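Chitooligosaccharide oxidase (Gibberella zeae, PDB 6Y0R) oxidises the C1 hydroxyl of chitooligosaccharides to a lactone, using a bicovalently bound FAD and reducing molecular oxygen to hydrogen peroxide. Local coordinates at residues R173-T178 / A281-E286; Q255-G260 / L293-Q298; D311-V316 / V324-T329; L351-S356 / S434-G439; S368-W373 / Q416-G421. All blocks are in the same frame, centred on the assembly; numbering follows the deposited sequence.

Overall arrangement
None of the five contacts is deep core. Contacts 1, 3 and 4 lie at the surface; contacts 2 and 5 are partly buried. Contacts 1 and 5 reach the same seven-stranded antiparallel sheet, with their centres about 34 Å apart. Contact 1 joins that sheet to the FAD-binding part of the chain. Contact 2 pairs two helices and touches both contact 1 and contact 4. The V316 side chain of contact 3 is about 11 Å from the FAD, against about 13 Å for H175 of contact 1. Contacts 3 and 4 lie on opposite sides of the chain's centre. Contacts 1, 2 and 3 are apolar. Contacts 4 and 5 put a carboxylate beside a serine or a histidine.

Contact 1 (R173-T178 / A281-E286); sequences RKHGLT and AYIGDE
I283 meets K174 where the seven-stranded antiparallel sheet borders the FAD-binding PCMH-type domain. I283 is on strand 275-283, and K174 is in the short helix 172-175. The tight part is a single methyl group. I283 CD1 sits 3.6 Å from K174 CG. The two side chains cross at about a right angle, and the methyl presses on the root of the lysine. With CG anti to the backbone N (chi1 -178°) and a bend at chi2, the lysine shows its first two carbons to I283 and sends its amine elsewhere. K174 NZ forms a salt bridge with E264, whose backbone also bonds to I283.

The looser part is H175. Its NE2 is 4.4 Å from I283 CD1, a glancing approach. K174 CG lies over one face of the imidazole, toward the rim, and the ring also stacks with F227. G176, the first residue past the helix, has a positive phi of 95°. All three touching residues are partly exposed, so this is a small apolar patch at the surface. Its tight point includes the lysine's first carbon too: I283 CD1 is 3.6 Å from K174 CB.

Contact 2 (Q255-G260 / L293-Q298); sequences QEFGKG and LQPLVQ
The F257 ring carries L296 CB over one face and P295 CB at one edge, where helices 247-260 and 286-300 pack nearly antiparallel. L296 CB stands 4.0 Å from the ring centroid and 11° off the normal, a CH-pi contact almost over the ring centre. P295 CB lies near the ring plane, 4.1 Å from F257 CE1. L293 CD2 approaches obliquely and is 4.0 Å from F257 CE2. One aromatic ring therefore meets three side chains of the other helix. F257 CG is anti to the backbone N (chi1 178°), which carries the ring out across the gap.

The short axes of 255-260 and 293-298 come within 10.4 Å, and their directions differ by 164°. Helix 286-300 is kinked at P295 and L296. A proline has no N-H to give, and L296 N makes a weak bond to L293 O. L293 is buried and also touches V305, so the contact reaches down to edge strand 305-310 of the seven-stranded sheet. P295 is exposed, on the solvent side. L296 CD1 closes the base of the contact, 3.8 Å from F257 CB.

Contact 3 (D311-V316 / V324-T329); sequences DWMGLV and VNVNPT
V316 CA and V326 CA lie 7.8 Å apart, the nearest such pair between the segments, where a helix and the loop that follows it fold back on each other. Segment 311-316 opens with an N-cap. D311 stands just before helix 312-320, and its OD1 accepts from G314 N at 2.9 Å with an N-H...O angle of 165°. The helical bonds from L315 N to D311 O and from V316 N to W312 O then follow. Segment 324-329 has no regular structure and leads on toward strand 338-346.

The side-chain contact centres on one methyl group, V326 CG1. M313 CE reaches it tip to tip at 3.7 Å. V316 CG1 lies 3.9 Å from V326 CG1, and the two valines meet at a slant. The methionine chain leaves the helix with CG anti to the backbone N (chi1 -165°) and then bends at chi2 and chi3, which brings its methyl round to the valine. V326 also touches T317 and A320, so it lies along the helix.

M313 in turn touches T139 and W142 of helix 134-145. N327 OD1 is hydrogen-bonded to H136 ND1 of that helix, which ties the loop to the same neighbour. The V316 side chain is about 11 Å from the bound FAD. Its other methyl, CG2, lies 3.7 Å above the plane of the W312 indole, toward the rim.

Contact 4 (L351-S356 / S434-G439); sequences LAEFKS and SSLKAG
E353 and S435 carry this surface contact, with L436 beside them. E353 is in the first turn of helix 351-367, and the serine is in the loop that follows helix 420-433. E353 OE2 and S435 OG are 3.0 Å apart. A hydrogen bond is possible here but not settled, because the hydroxyl proton also has I432 O as an acceptor. The hydroxyl is pressed close to the glutamate chain as well, with S435 OG 3.1 Å from E353 CG. The chain is extended beyond CG and leaves the helix with CG anti to the carbonyl carbon (chi1 -74°). L436 adds an apolar neighbour: its CD2 is 3.9 Å from E353 OE2. That leucine also packs on L349 and W441.

The stronger partner of the carboxylate is local. E353 OE1 accepts from T350 N, just ahead of the helix, while the other oxygen, OE2, faces S435. E353 OE2 is also 3.4 Å from S435 O, which is another acceptor and so gives no bond. The negative charge at the N-terminal end of the helix is probably favoured by the helix dipole. The polar part of the link rests on one hydroxyl proton that may go to E353 OE2 or to I432 O, and is likely to be modest.

Contact 5 (S368-W373 / Q416-G421); sequences SSHSWW and QYPSDG
H370 meets P418, D420 and G421, in the turn that leads into helix 420-433. D420 OD1 lies at the edge of the imidazole, in its plane, 3.0 Å from the atom modelled as H370 NE2. The ring may be turned over, so the nature of this approach is left open. The ring and carboxylate planes are 63° apart. P418 CG and G421 CA both approach the ring obliquely, and P418 CG is 3.5 Å from the same modelled H370 NE2. G421 brings its bare CA up to the ring.

The next shell fixes the two partners. H370 leaves its backbone with CG anti to the carbonyl carbon (chi1 -74°). H370 N donates to S368 OG at 3.1 Å, closing an ST turn. S371 centres an inverse gamma turn, with a weak bond from W372 N to H370 O, as the chain enters strand 371-378. K273 NZ binds both S368 O and H370 O. Across the contact, G421 N donates to P418 O at 3.0 Å, which closes the turn from P418 to G421. P418 CD lies over one face of the Y417 ring, and Y417 OH is bonded to D409 OD2 in strand 403-411. H370 also touches D409 and L424.

The contact thus ties the run into helix 420-433 to the run into strand 371-378 of the seven-stranded sheet. A carboxylate oxygen at the ring edge would probably favour the protonated imidazole, whichever way the ring is turned.

Contact 1 (R173-T178 / A281-E286)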
# COMPACT_ATOMS: atom_id res chain seq x y z
N ARG A 173 13.85 -3.40 2.02
CA ARG A 173 14.65 -4.43 2.72
C ARG A 173 15.70 -3.73 3.56
O ARG A 173 16.13 -4.33 4.54
CB ARG A 173 15.25 -5.44 1.76
CG ARG A 173 14.17 -6.27 1.06
CD ARG A 173 14.71 -7.40 0.22
NE ARG A 173 15.28 -8.49 1.00
CZ ARG A 173 16.57 -8.69 1.22
NH1 ARG A 173 17.47 -7.84 0.77
NH2 ARG A 173 16.93 -9.76 1.91
N LYS A 174 16.07 -2.49 3.24
CA LYS A 174 17.05 -1.77 4.11
C LYS A 174 16.36 -1.01 5.24
O LYS A 174 16.89 -0.99 6.38
CB LYS A 174 17.89 -0.82 3.28
CG LYS A 174 18.96 -0.08 4.05
CD LYS A 174 20.08 -1.01 4.53
CE LYS A 174 21.07 -0.25 5.39
NZ LYS A 174 22.25 -1.09 5.64
N HIS A 175 15.23 -0.37 4.97
CA HIS A 175 14.64 0.62 5.91
C HIS A 175 13.25 0.19 6.40
O HIS A 175 12.74 0.82 7.32
CB HIS A 175 14.61 2.01 5.30
CG HIS A 175 15.97 2.60 5.12
ND1 HIS A 175 16.77 2.94 6.19
CD2 HIS A 175 16.68 2.85 4.00
CE1 HIS A 175 17.93 3.43 5.71
NE2 HIS A 175 17.91 3.35 4.37
N GLY A 176 12.69 -0.87 5.86
CA GLY A 176 11.40 -1.41 6.30
C GLY A 176 10.24 -0.90 5.49
O GLY A 176 10.44 -0.15 4.51
N LEU A 177 9.04 -1.20 5.98
CA LEU A 177 7.81 -0.60 5.46
C LEU A 177 7.74 0.83 5.93
O LEU A 177 8.45 1.22 6.88
CB LEU A 177 6.58 -1.37 5.97
CG LEU A 177 6.57 -2.86 5.66
CD1 LEU A 177 5.50 -3.58 6.50
CD2 LEU A 177 6.39 -3.10 4.19
N THR A 178 6.90 1.63 5.30
CA THR A 178 6.77 3.04 5.70
C THR A 178 6.48 3.06 7.21
O THR A 178 7.04 3.90 7.95
CB THR A 178 5.71 3.80 4.90
OG1 THR A 178 5.84 3.51 3.54
CG2 THR A 178 5.81 5.29 5.07
N ALA A 281 16.24 -1.93 -6.92
CA ALA A 281 17.12 -0.81 -6.54
C ALA A 281 18.16 -1.29 -5.56
O ALA A 281 17.88 -2.13 -4.72
CB ALA A 281 16.36 0.34 -5.94
N TYR A 282 19.35 -0.68 -5.65
CA TYR A 282 20.50 -1.07 -4.82
C TYR A 282 21.07 0.20 -4.17
O TYR A 282 21.45 1.14 -4.89
CB TYR A 282 21.54 -1.76 -5.69
CG TYR A 282 22.83 -2.07 -4.97
CD1 TYR A 282 22.93 -3.21 -4.18
CD2 TYR A 282 23.95 -1.26 -5.11
CE1 TYR A 282 24.10 -3.54 -3.51
CE2 TYR A 282 25.12 -1.58 -4.44
CZ TYR A 282 25.20 -2.71 -3.65
OH TYR A 282 26.36 -3.02 -2.99
N ILE A 283 21.14 0.25 -2.86
CA ILE A 283 21.74 1.42 -2.17
C ILE A 283 23.26 1.29 -2.32
O ILE A 283 23.90 0.45 -1.68
CB ILE A 283 21.30 1.53 -0.72
CG1 ILE A 283 19.79 1.65 -0.61
CG2 ILE A 283 21.96 2.71 -0.04
CD1 ILE A 283 19.30 1.35 0.75
N GLY A 284 23.81 2.07 -3.22
CA GLY A 284 25.23 2.01 -3.59
C GLY A 284 25.39 2.24 -5.08
O GLY A 284 24.41 2.56 -5.77
N ASP A 285 26.63 2.11 -5.57
CA ASP A 285 26.92 2.45 -6.97
C ASP A 285 26.82 1.26 -7.92
O ASP A 285 26.60 0.10 -7.52
CB ASP A 285 28.29 3.14 -7.09
CG ASP A 285 29.48 2.28 -6.75
OD1 ASP A 285 29.40 1.05 -6.84
OD2 ASP A 285 30.54 2.89 -6.49
N GLU A 286 26.94 1.55 -9.20
CA GLU A 286 26.68 0.55 -10.25
C GLU A 286 27.68 -0.61 -10.13
O GLU A 286 27.27 -1.79 -10.26
CB GLU A 286 26.72 1.19 -11.63
CG GLU A 286 26.44 0.17 -12.70
CD GLU A 286 26.17 0.75 -14.08
OE1 GLU A 286 26.12 1.99 -14.22
OE2 GLU A 286 25.95 -0.04 -15.01

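Contact 2 (Q255-G260 / L293-Q298)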
# COMPACT_ATOMS: atom_id res chain seq x y z
N GLN A 255 14.19 -16.49 -5.83
CA GLN A 255 13.79 -16.58 -4.42
C GLN A 255 14.99 -16.93 -3.51
O GLN A 255 15.15 -16.30 -2.46
CB GLN A 255 12.69 -17.62 -4.30
CG GLN A 255 12.45 -18.04 -2.87
CD GLN A 255 11.49 -19.20 -2.77
OE1 GLN A 255 11.88 -20.38 -2.76
NE2 GLN A 255 10.23 -18.87 -2.77
N GLU A 256 15.75 -17.97 -3.86
CA GLU A 256 16.87 -18.45 -3.00
C GLU A 256 17.93 -17.36 -2.88
O GLU A 256 18.52 -17.22 -1.78
CB GLU A 256 17.47 -19.73 -3.56
CG GLU A 256 16.50 -20.89 -3.48
CD GLU A 256 15.93 -21.13 -2.10
OE1 GLU A 256 14.73 -20.92 -1.89
OE2 GLU A 256 16.70 -21.51 -1.21
N PHE A 257 18.23 -16.64 -3.97
CA PHE A 257 19.17 -15.49 -3.93
C PHE A 257 18.64 -14.46 -2.94
O PHE A 257 19.36 -13.91 -2.12
CB PHE A 257 19.39 -14.90 -5.32
CG PHE A 257 20.30 -13.71 -5.34
CD1 PHE A 257 21.69 -13.88 -5.44
CD2 PHE A 257 19.80 -12.44 -5.30
CE1 PHE A 257 22.52 -12.77 -5.46
CE2 PHE A 257 20.63 -11.34 -5.34
CZ PHE A 257 22.00 -11.50 -5.44
N GLY A 258 17.34 -14.18 -3.01
CA GLY A 258 16.69 -13.18 -2.15
C GLY A 258 16.85 -13.51 -0.68
O GLY A 258 17.03 -12.55 0.11
N LYS A 259 16.79 -14.78 -0.30
CA LYS A 259 16.91 -15.17 1.13
C LYS A 259 18.22 -14.65 1.72
O LYS A 259 18.23 -14.20 2.88
CB LYS A 259 16.86 -16.68 1.33
CG LYS A 259 15.56 -17.35 0.98
CD LYS A 259 15.64 -18.82 1.39
CE LYS A 259 14.34 -19.57 1.34
NZ LYS A 259 14.57 -21.03 1.25
N GLY A 260 19.31 -14.74 0.98
CA GLY A 260 20.61 -14.39 1.57
C GLY A 260 21.14 -13.02 1.18
O GLY A 260 22.17 -12.61 1.71
N LEU A 293 25.02 -8.72 -7.83
CA LEU A 293 24.07 -9.55 -8.63
C LEU A 293 24.75 -10.69 -9.38
O LEU A 293 24.04 -11.54 -9.91
CB LEU A 293 23.34 -8.64 -9.62
CG LEU A 293 22.22 -7.81 -9.05
CD1 LEU A 293 21.57 -7.02 -10.18
CD2 LEU A 293 21.21 -8.66 -8.32
N GLN A 294 26.07 -10.69 -9.50
CA GLN A 294 26.76 -11.67 -10.36
C GLN A 294 26.34 -13.10 -10.01
O GLN A 294 26.11 -13.87 -10.93
CB GLN A 294 28.28 -11.43 -10.33
CG GLN A 294 29.01 -11.99 -11.53
CD GLN A 294 28.41 -11.70 -12.90
OE1 GLN A 294 27.96 -10.60 -13.20
NE2 GLN A 294 28.41 -12.70 -13.76
N PRO A 295 26.17 -13.54 -8.75
CA PRO A 295 25.68 -14.90 -8.51
C PRO A 295 24.31 -15.22 -9.12
O PRO A 295 24.06 -16.35 -9.55
CB PRO A 295 25.61 -15.01 -6.98
CG PRO A 295 26.58 -13.96 -6.51
CD PRO A 295 26.47 -12.82 -7.50
N LEU A 296 23.39 -14.25 -9.10
CA LEU A 296 22.06 -14.46 -9.71
C LEU A 296 22.19 -14.51 -11.22
O LEU A 296 21.61 -15.40 -11.84
CB LEU A 296 21.15 -13.30 -9.32
CG LEU A 296 19.73 -13.48 -9.82
CD1 LEU A 296 19.10 -14.66 -9.13
CD2 LEU A 296 18.96 -12.18 -9.60
N VAL A 297 22.97 -13.62 -11.80
CA VAL A 297 23.26 -13.67 -13.26
C VAL A 297 23.79 -15.06 -13.62
O VAL A 297 23.32 -15.67 -14.61
CB VAL A 297 24.23 -12.54 -13.62
CG1 VAL A 297 24.78 -12.69 -15.01
CG2 VAL A 297 23.58 -11.18 -13.37
N GLN A 298 24.73 -15.59 -12.83
CA GLN A 298 25.33 -16.92 -13.10
C GLN A 298 24.28 -18.02 -12.92
O GLN A 298 24.33 -19.02 -13.64
CB GLN A 298 26.57 -17.13 -12.23
CG GLN A 298 27.78 -16.36 -12.74
CD GLN A 298 29.06 -17.17 -12.70
OE1 GLN A 298 29.04 -18.40 -12.73
NE2 GLN A 298 30.19 -16.49 -12.60

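Contact 3 (D311-V316 / V324-T329)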
# COMPACT_ATOMS: atom_id res chain seq x y z
N ASP A 311 20.60 9.74 -7.63
CA ASP A 311 20.35 10.08 -6.22
C ASP A 311 18.91 9.74 -5.91
O ASP A 311 18.14 9.32 -6.81
CB ASP A 311 20.76 11.53 -5.91
CG ASP A 311 19.94 12.58 -6.62
OD1 ASP A 311 18.72 12.35 -6.87
OD2 ASP A 311 20.53 13.64 -6.91
N TRP A 312 18.55 9.84 -4.65
CA TRP A 312 17.21 9.44 -4.18
C TRP A 312 16.10 10.10 -5.01
O TRP A 312 15.14 9.46 -5.44
CB TRP A 312 17.11 9.78 -2.70
CG TRP A 312 15.76 9.49 -2.15
CD1 TRP A 312 14.78 10.36 -1.78
CD2 TRP A 312 15.21 8.17 -2.01
NE1 TRP A 312 13.66 9.68 -1.39
CE2 TRP A 312 13.90 8.33 -1.49
CE3 TRP A 312 15.70 6.89 -2.28
CZ2 TRP A 312 13.08 7.25 -1.19
CZ3 TRP A 312 14.90 5.83 -1.96
CH2 TRP A 312 13.62 6.01 -1.43
N MET A 313 16.16 11.43 -5.22
CA MET A 313 15.07 12.11 -5.93
C MET A 313 15.05 11.65 -7.39
O MET A 313 13.96 11.52 -7.95
CB MET A 313 15.25 13.63 -5.81
CG MET A 313 14.06 14.40 -6.17
SD MET A 313 12.70 14.18 -4.97
CE MET A 313 11.46 13.65 -6.14
N GLY A 314 16.21 11.35 -7.98
CA GLY A 314 16.34 10.72 -9.32
C GLY A 314 15.68 9.34 -9.39
O GLY A 314 15.02 9.03 -10.40
N LEU A 315 15.83 8.57 -8.33
CA LEU A 315 15.23 7.22 -8.22
C LEU A 315 13.71 7.40 -8.14
O LEU A 315 13.00 6.69 -8.88
CB LEU A 315 15.85 6.55 -7.00
CG LEU A 315 15.63 5.05 -6.79
CD1 LEU A 315 14.22 4.77 -6.41
CD2 LEU A 315 16.14 4.21 -7.91
N VAL A 316 13.20 8.27 -7.27
CA VAL A 316 11.74 8.55 -7.15
C VAL A 316 11.19 8.99 -8.51
O VAL A 316 10.11 8.54 -8.92
CB VAL A 316 11.49 9.62 -6.08
CG1 VAL A 316 10.05 10.13 -6.10
CG2 VAL A 316 11.94 9.13 -4.72
N VAL A 324 4.77 11.87 -15.53
CA VAL A 324 3.91 11.90 -14.31
C VAL A 324 4.40 13.05 -13.41
O VAL A 324 5.63 13.24 -13.28
CB VAL A 324 3.93 10.55 -13.57
CG1 VAL A 324 3.15 10.60 -12.26
CG2 VAL A 324 3.43 9.41 -14.46
N ASN A 325 3.47 13.79 -12.81
CA ASN A 325 3.78 14.83 -11.81
C ASN A 325 4.35 14.13 -10.58
O ASN A 325 3.61 13.37 -9.94
CB ASN A 325 2.55 15.67 -11.48
CG ASN A 325 2.80 16.86 -10.59
OD1 ASN A 325 1.87 17.60 -10.29
ND2 ASN A 325 4.02 17.07 -10.14
N VAL A 326 5.60 14.41 -10.26
CA VAL A 326 6.32 13.80 -9.12
C VAL A 326 6.04 14.61 -7.84
O VAL A 326 6.40 14.11 -6.76
CB VAL A 326 7.82 13.67 -9.43
CG1 VAL A 326 8.56 12.99 -8.31
CG2 VAL A 326 7.99 12.92 -10.74
N ASN A 327 5.38 15.75 -7.95
CA ASN A 327 5.07 16.57 -6.76
C ASN A 327 3.61 16.99 -6.75
O ASN A 327 3.29 18.19 -6.74
CB ASN A 327 6.05 17.72 -6.61
CG ASN A 327 5.85 18.50 -5.33
OD1 ASN A 327 5.38 17.97 -4.32
ND2 ASN A 327 6.16 19.78 -5.37
N PRO A 328 2.66 16.04 -6.77
CA PRO A 328 1.24 16.42 -6.86
C PRO A 328 0.68 16.91 -5.52
O PRO A 328 0.84 16.25 -4.50
CB PRO A 328 0.59 15.11 -7.31
CG PRO A 328 1.45 14.06 -6.68
CD PRO A 328 2.86 14.59 -6.75
N THR A 329 0.07 18.09 -5.53
CA THR A 329 -0.63 18.66 -4.36
C THR A 329 -2.02 19.17 -4.74
O THR A 329 -2.79 19.46 -3.81
CB THR A 329 0.20 19.77 -3.71
OG1 THR A 329 0.38 20.77 -4.71
CG2 THR A 329 1.55 19.29 -3.22

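Contact 4 (L351-S356 / S434-G439)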
# COMPACT_ATOMS: atom_id res chain seq x y z
N LEU A 351 10.15 -25.64 -5.45
CA LEU A 351 10.29 -25.66 -6.93
C LEU A 351 9.04 -26.32 -7.53
O LEU A 351 8.52 -25.83 -8.51
CB LEU A 351 11.55 -26.44 -7.32
CG LEU A 351 11.85 -26.64 -8.81
CD1 LEU A 351 12.08 -25.28 -9.49
CD2 LEU A 351 13.00 -27.59 -9.10
N ALA A 352 8.47 -27.28 -7.01
CA ALA A 352 7.20 -27.87 -7.49
C ALA A 352 6.08 -26.82 -7.48
O ALA A 352 5.28 -26.77 -8.42
CB ALA A 352 6.86 -29.07 -6.62
N GLU A 353 5.99 -25.98 -6.44
CA GLU A 353 5.01 -24.87 -6.40
C GLU A 353 5.30 -23.87 -7.53
O GLU A 353 4.38 -23.43 -8.19
CB GLU A 353 5.04 -24.22 -5.02
CG GLU A 353 4.36 -25.10 -3.98
CD GLU A 353 4.66 -24.87 -2.51
OE1 GLU A 353 5.68 -24.22 -2.16
OE2 GLU A 353 3.87 -25.42 -1.69
N PHE A 354 6.57 -23.55 -7.79
CA PHE A 354 6.85 -22.64 -8.92
C PHE A 354 6.44 -23.31 -10.23
O PHE A 354 5.96 -22.63 -11.14
CB PHE A 354 8.31 -22.19 -8.94
CG PHE A 354 8.64 -21.11 -7.94
CD1 PHE A 354 8.01 -19.88 -8.03
CD2 PHE A 354 9.55 -21.31 -6.91
CE1 PHE A 354 8.33 -18.86 -7.14
CE2 PHE A 354 9.86 -20.28 -6.02
CZ PHE A 354 9.26 -19.06 -6.14
N LYS A 355 6.63 -24.63 -10.37
CA LYS A 355 6.18 -25.35 -11.59
C LYS A 355 4.66 -25.23 -11.79
O LYS A 355 4.26 -24.94 -12.91
CB LYS A 355 6.59 -26.83 -11.56
CG LYS A 355 8.05 -27.05 -11.90
CD LYS A 355 8.43 -28.53 -12.00
CE LYS A 355 9.92 -28.69 -12.19
NZ LYS A 355 10.40 -30.05 -11.86
N SER A 356 3.86 -25.35 -10.72
CA SER A 356 2.38 -25.20 -10.80
C SER A 356 2.04 -23.81 -11.30
O SER A 356 1.21 -23.64 -12.18
CB SER A 356 1.70 -25.44 -9.49
OG SER A 356 2.03 -26.73 -9.02
N SER A 434 -3.11 -22.62 -3.20
CA SER A 434 -3.89 -23.84 -2.90
C SER A 434 -2.95 -24.96 -2.43
O SER A 434 -3.43 -25.95 -1.84
CB SER A 434 -4.77 -24.24 -4.05
OG SER A 434 -3.99 -24.62 -5.16
N SER A 435 -1.64 -24.82 -2.61
CA SER A 435 -0.64 -25.81 -2.18
C SER A 435 -0.01 -25.42 -0.85
O SER A 435 0.82 -26.21 -0.38
CB SER A 435 0.40 -26.00 -3.23
OG SER A 435 1.32 -24.93 -3.18
N LEU A 436 -0.34 -24.27 -0.25
CA LEU A 436 0.32 -23.78 0.99
C LEU A 436 -0.41 -24.25 2.26
O LEU A 436 -1.64 -24.38 2.21
CB LEU A 436 0.32 -22.25 0.96
CG LEU A 436 1.19 -21.64 -0.13
CD1 LEU A 436 1.13 -20.11 -0.05
CD2 LEU A 436 2.62 -22.14 -0.05
N LYS A 437 0.31 -24.44 3.36
CA LYS A 437 -0.30 -24.83 4.67
C LYS A 437 -1.21 -23.69 5.12
O LYS A 437 -0.81 -22.54 4.98
CB LYS A 437 0.77 -25.08 5.74
CG LYS A 437 1.55 -26.38 5.61
CD LYS A 437 2.71 -26.49 6.60
CE LYS A 437 3.90 -25.61 6.24
NZ LYS A 437 4.63 -25.15 7.44
N ALA A 438 -2.38 -24.02 5.67
CA ALA A 438 -3.36 -23.04 6.20
C ALA A 438 -2.65 -22.23 7.30
O ALA A 438 -1.83 -22.81 8.04
CB ALA A 438 -4.58 -23.75 6.72
N GLY A 439 -2.87 -20.92 7.32
CA GLY A 439 -2.34 -20.04 8.37
C GLY A 439 -0.94 -19.54 8.08
O GLY A 439 -0.44 -18.77 8.89

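Contact 5 (S368-W373 / Q416-G421)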
# COMPACT_ATOMS: atom_id res chain seq x y z
N SER A 368 -4.99 -16.02 -22.44
CA SER A 368 -6.01 -15.05 -21.96
C SER A 368 -6.01 -13.81 -22.86
O SER A 368 -4.93 -13.35 -23.25
CB SER A 368 -5.74 -14.64 -20.52
OG SER A 368 -6.73 -13.73 -20.08
N SER A 369 -7.19 -13.27 -23.18
CA SER A 369 -7.30 -11.98 -23.90
C SER A 369 -7.04 -10.82 -22.94
O SER A 369 -6.86 -9.67 -23.41
CB SER A 369 -8.66 -11.84 -24.53
OG SER A 369 -9.65 -12.09 -23.56
N HIS A 370 -7.00 -11.09 -21.64
CA HIS A 370 -6.89 -10.03 -20.61
C HIS A 370 -5.48 -9.44 -20.58
O HIS A 370 -4.55 -10.23 -20.75
CB HIS A 370 -7.24 -10.59 -19.25
CG HIS A 370 -8.70 -10.81 -19.09
ND1 HIS A 370 -9.44 -11.57 -19.99
CD2 HIS A 370 -9.56 -10.44 -18.13
CE1 HIS A 370 -10.68 -11.64 -19.58
NE2 HIS A 370 -10.78 -10.97 -18.44
N SER A 371 -5.34 -8.13 -20.34
CA SER A 371 -4.02 -7.48 -20.12
C SER A 371 -3.69 -7.60 -18.62
O SER A 371 -4.00 -6.69 -17.83
CB SER A 371 -3.93 -6.08 -20.65
OG SER A 371 -5.05 -5.32 -20.26
N TRP A 372 -3.29 -8.79 -18.24
CA TRP A 372 -2.97 -9.10 -16.83
C TRP A 372 -1.47 -8.91 -16.61
O TRP A 372 -0.69 -8.97 -17.55
CB TRP A 372 -3.44 -10.50 -16.46
CG TRP A 372 -2.75 -11.58 -17.20
CD1 TRP A 372 -3.16 -12.18 -18.36
CD2 TRP A 372 -1.50 -12.22 -16.85
NE1 TRP A 372 -2.23 -13.10 -18.78
CE2 TRP A 372 -1.21 -13.15 -17.87
CE3 TRP A 372 -0.58 -12.05 -15.82
CZ2 TRP A 372 -0.06 -13.94 -17.85
CZ3 TRP A 372 0.55 -12.83 -15.81
CH2 TRP A 372 0.83 -13.75 -16.81
N TRP A 373 -1.06 -8.67 -15.36
CA TRP A 373 0.39 -8.73 -15.03
C TRP A 373 0.50 -9.06 -13.55
O TRP A 373 -0.50 -8.97 -12.81
CB TRP A 373 1.16 -7.44 -15.33
CG TRP A 373 0.60 -6.19 -14.74
CD1 TRP A 373 -0.24 -5.32 -15.37
CD2 TRP A 373 0.86 -5.63 -13.44
NE1 TRP A 373 -0.52 -4.27 -14.55
CE2 TRP A 373 0.12 -4.44 -13.35
CE3 TRP A 373 1.54 -6.08 -12.31
CZ2 TRP A 373 0.13 -3.63 -12.22
CZ3 TRP A 373 1.52 -5.30 -11.17
CH2 TRP A 373 0.81 -4.09 -11.12
N GLN A 416 -16.36 -2.06 -19.51
CA GLN A 416 -16.81 -2.69 -18.25
C GLN A 416 -15.87 -3.87 -17.98
O GLN A 416 -15.53 -4.64 -18.91
CB GLN A 416 -18.28 -3.08 -18.29
CG GLN A 416 -19.19 -1.88 -18.11
CD GLN A 416 -20.66 -2.23 -18.10
OE1 GLN A 416 -21.10 -3.15 -18.79
NE2 GLN A 416 -21.44 -1.49 -17.33
N TYR A 417 -15.41 -3.98 -16.75
CA TYR A 417 -14.54 -5.10 -16.32
C TYR A 417 -15.31 -6.42 -16.42
O TYR A 417 -16.37 -6.60 -15.83
CB TYR A 417 -14.01 -4.85 -14.90
CG TYR A 417 -12.97 -5.88 -14.55
CD1 TYR A 417 -11.67 -5.73 -14.99
CD2 TYR A 417 -13.31 -7.04 -13.87
CE1 TYR A 417 -10.73 -6.71 -14.78
CE2 TYR A 417 -12.36 -8.01 -13.60
CZ TYR A 417 -11.05 -7.84 -14.05
OH TYR A 417 -10.15 -8.83 -13.79
N PRO A 418 -14.83 -7.43 -17.18
CA PRO A 418 -15.61 -8.67 -17.33
C PRO A 418 -15.42 -9.65 -16.16
O PRO A 418 -14.34 -9.71 -15.62
CB PRO A 418 -15.03 -9.24 -18.62
CG PRO A 418 -13.58 -8.80 -18.61
CD PRO A 418 -13.57 -7.44 -17.93
N SER A 419 -16.45 -10.42 -15.81
CA SER A 419 -16.43 -11.27 -14.59
C SER A 419 -15.45 -12.45 -14.77
O SER A 419 -14.95 -12.94 -13.72
CB SER A 419 -17.81 -11.72 -14.18
OG SER A 419 -18.56 -12.16 -15.30
N ASP A 420 -15.11 -12.87 -15.99
CA ASP A 420 -14.08 -13.93 -16.18
C ASP A 420 -12.71 -13.42 -15.69
O ASP A 420 -11.90 -14.28 -15.35
CB ASP A 420 -13.98 -14.50 -17.60
CG ASP A 420 -13.61 -13.52 -18.71
OD1 ASP A 420 -13.40 -12.34 -18.42
OD2 ASP A 420 -13.58 -13.96 -19.87
N GLY A 421 -12.51 -12.12 -15.59
CA GLY A 421 -11.28 -11.52 -14.99
C GLY A 421 -11.08 -11.90 -13.54
O GLY A 421 -9.90 -12.15 -13.10